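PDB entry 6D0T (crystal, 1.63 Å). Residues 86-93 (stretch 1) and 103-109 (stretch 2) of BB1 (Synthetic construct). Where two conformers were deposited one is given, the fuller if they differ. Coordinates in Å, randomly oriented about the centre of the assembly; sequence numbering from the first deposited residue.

Stretch 1 (86-93) SPDSVEVR
Stretch 2 (103-109) SGEFRRQ

The shortest polar link joins Ser 89 to Glu 105: Ser 89 OG, placed by a t chi1, donates to Glu 105 OE2 at 2.7 Å. The same OE2 takes Arg 107 NH1 at 3.0 Å in a salt bridge along its own strand, so one carboxylate oxygen serves both strands. The Glu 105 side chain is extended, t and t with chi3 near 4°; Arg 107 runs m, t, p with chi4 83°.

Arg 108 (t, t, m, chi4 -81°) turns its guanidinium edge to Pro 87 O, which accepts from NE at 2.9 Å and NH2 at 3.0 Å, while Arg 108 N donates to Asp 88 O at 2.9 Å. Pro 87 and Asp 88 are the middle residues of a type I turn, phi/psi -63/-21 and -122/12, and within it Ser 86 OG (p) donates to Asp 88 OD1 at 2.8 Å.

From Ser 89 the first strand runs antiparallel to the strand carrying Ser 103 to Arg 107, their directions 155° apart. Val 90 pairs with Phe 106 through two bonds, Val 90 N to Phe 106 O at 3.0 Å and Phe 106 N to Val 90 O at 2.9 Å. Val 92 pairs with Gly 104: Val 92 N reaches Gly 104 O at 2.9 Å, but the return from Gly 104 N to Val 92 O, 3.0 Å, is weak, bent to 131°. Ser 89-Arg 107, Glu 91-Glu 105 and Arg 93-Ser 103 are the non-hydrogen-bonded pairs, CA atoms 4.5-4.8 Å apart.

Alternation sorts the chemistry: these last pairs put polar side chains on one face, while Val 90, Val 92 and Phe 106 share the other. Phe 106 (m, chi2 -76°) brings CE2 to 3.5 Å from Val 92 CG1 (chi1 m); Val 90 (t) lies at its ring edge. At Gly 104 an ideal CB would sit tightly, 3.4 Å from Val 92 CG2.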

ATOM      1  N   SER A  86      -4.664   2.150  13.873  1.00 12.02           N
ATOM      2  CA  SER A  86      -4.371   1.386  15.080  1.00 12.94           C
ATOM      3  C   SER A  86      -2.971   0.840  14.925  1.00 12.71           C
ATOM      4  O   SER A  86      -2.364   1.029  13.860  1.00 11.80           O
ATOM      5  CB  SER A  86      -5.341   0.222  15.259  1.00 15.41           C
ATOM      6  OG  SER A  86      -4.975  -0.792  14.340  1.00 14.95           O
ATOM      7  N   PRO A  87      -2.439   0.116  15.915  1.00 11.16           N
ATOM      8  CA  PRO A  87      -1.090  -0.444  15.752  1.00 10.83           C
ATOM      9  C   PRO A  87      -0.996  -1.447  14.625  1.00 12.32           C
ATOM     10  O   PRO A  87       0.115  -1.648  14.106  1.00 12.41           O
ATOM     11  CB  PRO A  87      -0.795  -1.079  17.116  1.00 14.22           C
ATOM     12  CG  PRO A  87      -1.654  -0.260  18.076  1.00 14.21           C
ATOM     13  CD  PRO A  87      -2.901   0.015  17.298  1.00 11.12           C
ATOM     14  N   ASP A  88      -2.114  -2.042  14.202  1.00 13.91           N
ATOM     15  CA  ASP A  88      -2.064  -3.080  13.178  1.00 12.97           C
ATOM     16  C   ASP A  88      -2.899  -2.791  11.933  1.00 13.01           C
ATOM     17  O   ASP A  88      -3.048  -3.694  11.105  1.00 14.04           O
ATOM     18  CB  ASP A  88      -2.471  -4.445  13.760  1.00 15.79           C
ATOM     19  CG  ASP A  88      -3.950  -4.529  14.185  1.00 24.96           C
ATOM     20  OD1 ASP A  88      -4.728  -3.552  14.040  1.00 28.11           O
ATOM     21  OD2 ASP A  88      -4.340  -5.641  14.650  1.00 31.32           O
ATOM     22  N   SER A  89      -3.402  -1.564  11.732  1.00 13.13           N
ATOM     23  CA  SER A  89      -4.339  -1.314  10.635  1.00 13.11           C
ATOM     24  C   SER A  89      -4.111   0.060  10.041  1.00 11.58           C
ATOM     25  O   SER A  89      -4.027   1.049  10.776  1.00 12.75           O
ATOM     26  CB  SER A  89      -5.797  -1.427  11.110  1.00 17.94           C
ATOM     27  OG  SER A  89      -6.683  -0.991  10.108  1.00 24.83           O
ATOM     28  N   VAL A  90      -3.990   0.105   8.705  1.00 11.53           N
ATOM     29  CA  VAL A  90      -3.787   1.336   7.953  1.00 11.17           C
ATOM     30  C   VAL A  90      -4.806   1.381   6.818  1.00 11.63           C
ATOM     31  O   VAL A  90      -4.914   0.420   6.048  1.00 13.94           O
ATOM     32  CB  VAL A  90      -2.353   1.423   7.380  1.00 10.93           C
ATOM     33  CG1 VAL A  90      -2.174   2.754   6.623  1.00 12.71           C
ATOM     34  CG2 VAL A  90      -1.329   1.307   8.471  1.00 12.56           C
ATOM     35  N   GLU A  91      -5.530   2.492   6.683  1.00 11.62           N
ATOM     36  CA  GLU A  91      -6.416   2.637   5.530  1.00 12.27           C
ATOM     37  C   GLU A  91      -5.707   3.413   4.427  1.00 13.69           C
ATOM     38  O   GLU A  91      -4.864   4.267   4.700  1.00 14.05           O
ATOM     39  CB  GLU A  91      -7.736   3.326   5.922  1.00 16.62           C
ATOM     40  CG  GLU A  91      -8.562   2.447   6.846  1.00 20.15           C
ATOM     41  CD  GLU A  91      -9.952   2.971   7.198  1.00 27.62           C
ATOM     42  OE1 GLU A  91     -10.328   4.095   6.778  1.00 28.37           O
ATOM     43  OE2 GLU A  91     -10.679   2.233   7.923  1.00 29.48           O
ATOM     44  N   VAL A  92      -6.002   3.075   3.173  1.00 12.25           N
ATOM     45  CA  VAL A  92      -5.388   3.761   2.042  1.00 13.24           C
ATOM     46  C   VAL A  92      -6.474   4.265   1.095  1.00 15.16           C
ATOM     47  O   VAL A  92      -7.566   3.698   1.000  1.00 14.24           O
ATOM     48  CB  VAL A  92      -4.371   2.879   1.270  1.00 16.82           C
ATOM     49  CG1 VAL A  92      -3.297   2.378   2.185  1.00 21.10           C
ATOM     50  CG2 VAL A  92      -5.035   1.715   0.571  1.00 17.88           C
ATOM     51  N   ARG A  93      -6.156   5.358   0.405  1.00 12.67           N
ATOM     52  CA  ARG A  93      -7.005   5.925  -0.640  1.00 14.62           C
ATOM     53  C   ARG A  93      -6.098   6.344  -1.789  1.00 14.69           C
ATOM     54  O   ARG A  93      -5.119   7.067  -1.573  1.00 16.74           O
ATOM     55  CB  ARG A  93      -7.798   7.116  -0.093  1.00 21.69           C
ATOM     56  CG  ARG A  93      -8.758   7.741  -1.066  1.00 31.28           C
ATOM     57  CD  ARG A  93     -10.031   6.960  -1.186  1.00 43.77           C
ATOM     58  NE  ARG A  93     -11.010   7.642  -2.033  1.00 53.03           N
ATOM     59  N   SER A 103     -10.061   2.412  -2.438  1.00 14.71           N
ATOM     60  CA  SER A 103      -9.805   2.429  -1.007  0.68 14.76           C
ATOM     61  C   SER A 103      -9.373   1.030  -0.589  1.00 13.48           C
ATOM     62  O   SER A 103      -9.550   0.060  -1.325  1.00 15.76           O
ATOM     63  CB  SER A 103     -11.003   2.875  -0.182  0.68 19.60           C
ATOM     64  OG  SER A 103     -12.113   2.062  -0.420  0.68 21.69           O
ATOM     65  N   GLY A 104      -8.787   0.935   0.590  1.00 12.81           N
ATOM     66  CA  GLY A 104      -8.233  -0.350   0.980  1.00 12.02           C
ATOM     67  C   GLY A 104      -7.618  -0.289   2.354  1.00 12.02           C
ATOM     68  O   GLY A 104      -7.696   0.721   3.066  1.00 12.49           O
ATOM     69  N   GLU A 105      -7.022  -1.413   2.737  1.00 11.80           N
ATOM     70  CA  GLU A 105      -6.481  -1.571   4.075  1.00 13.27           C
ATOM     71  C   GLU A 105      -5.243  -2.450   4.031  1.00 13.25           C
ATOM     72  O   GLU A 105      -5.169  -3.389   3.239  1.00 14.65           O
ATOM     73  CB  GLU A 105      -7.525  -2.177   5.004  1.00 20.78           C
ATOM     74  CG  GLU A 105      -7.115  -2.106   6.458  1.00 32.53           C
ATOM     75  CD  GLU A 105      -8.001  -2.944   7.374  1.00 42.71           C
ATOM     76  OE1 GLU A 105      -8.903  -3.659   6.876  1.00 43.79           O
ATOM     77  OE2 GLU A 105      -7.774  -2.889   8.602  1.00 45.90           O
ATOM     78  N   PHE A 106      -4.267  -2.096   4.874  1.00 11.20           N
ATOM     79  CA  PHE A 106      -3.156  -2.960   5.280  1.00 12.43           C
ATOM     80  C   PHE A 106      -3.426  -3.441   6.701  1.00 12.21           C
ATOM     81  O   PHE A 106      -3.760  -2.626   7.589  1.00 14.25           O
ATOM     82  CB  PHE A 106      -1.814  -2.213   5.284  1.00 11.56           C
ATOM     83  CG  PHE A 106      -1.304  -1.777   3.958  1.00 13.75           C
ATOM     84  CD1 PHE A 106      -0.734  -2.668   3.087  1.00 18.11           C
ATOM     85  CD2 PHE A 106      -1.299  -0.436   3.620  1.00 19.56           C
ATOM     86  CE1 PHE A 106      -0.205  -2.234   1.863  1.00 18.99           C
ATOM     87  CE2 PHE A 106      -0.786  -0.009   2.412  1.00 21.39           C
ATOM     88  CZ  PHE A 106      -0.230  -0.925   1.528  1.00 20.19           C
ATOM     89  N   ARG A 107      -3.233  -4.735   6.936  1.00 11.80           N
ATOM     90  CA  ARG A 107      -3.414  -5.378   8.236  1.00 13.35           C
ATOM     91  C   ARG A 107      -2.111  -6.086   8.605  1.00 12.53           C
ATOM     92  O   ARG A 107      -1.627  -6.954   7.860  1.00 14.82           O
ATOM     93  CB  ARG A 107      -4.599  -6.344   8.189  1.00 19.77           C
ATOM     94  CG  ARG A 107      -5.868  -5.624   7.706  1.00 31.96           C
ATOM     95  CD  ARG A 107      -7.081  -6.546   7.604  1.00 43.71           C
ATOM     96  NE  ARG A 107      -7.307  -7.270   8.850  1.00 54.26           N
ATOM     97  CZ  ARG A 107      -7.958  -6.778   9.902  1.00 60.40           C
ATOM     98  NH1 ARG A 107      -8.448  -5.544   9.877  1.00 61.30           N
ATOM     99  NH2 ARG A 107      -8.111  -7.527  10.984  1.00 61.82           N
ATOM    100  N   ARG A 108      -1.526  -5.690   9.743  1.00 13.93           N
ATOM    101  CA  ARG A 108      -0.215  -6.190  10.130  1.00 13.81           C
ATOM    102  C   ARG A 108      -0.310  -7.650  10.530  1.00 15.29           C
ATOM    103  O   ARG A 108      -1.240  -8.053  11.237  1.00 17.15           O
ATOM    104  CB  ARG A 108       0.343  -5.347  11.292  1.00 15.00           C
ATOM    105  CG  ARG A 108       1.801  -5.585  11.587  1.00 16.43           C
ATOM    106  CD  ARG A 108       2.216  -4.967  12.897  1.00 15.55           C
ATOM    107  NE  ARG A 108       2.074  -3.518  12.950  1.00 12.90           N
ATOM    108  CZ  ARG A 108       2.943  -2.639  12.456  1.00 13.15           C
ATOM    109  NH1 ARG A 108       4.053  -3.038  11.828  1.00 11.90           N
ATOM    110  NH2 ARG A 108       2.694  -1.351  12.635  1.00 12.43           N
ATOM    111  N   GLN A 109       0.655  -8.450  10.054  1.00 18.70           N
ATOM    112  CA  GLN A 109       0.753  -9.866  10.373  1.00 31.26           C
ATOM    113  C   GLN A 109       1.919 -10.102  11.322  1.00 49.96           C
ATOM    114  O   GLN A 109       2.712  -9.204  11.613  1.00 50.48           O
ATOM    115  CB  GLN A 109       0.953 -10.699   9.100  1.00 31.81           C
ATOM    116  CG  GLN A 109      -0.092 -10.474   8.038  1.00 35.41           C
ATOM    117  CD  GLN A 109      -1.498 -10.704   8.551  1.00 38.17           C
ATOM    118  OE1 GLN A 109      -2.364  -9.811   8.494  1.00 38.26           O
ATOM    119  NE2 GLN A 109      -1.739 -11.910   9.066  1.00 39.70           N
TER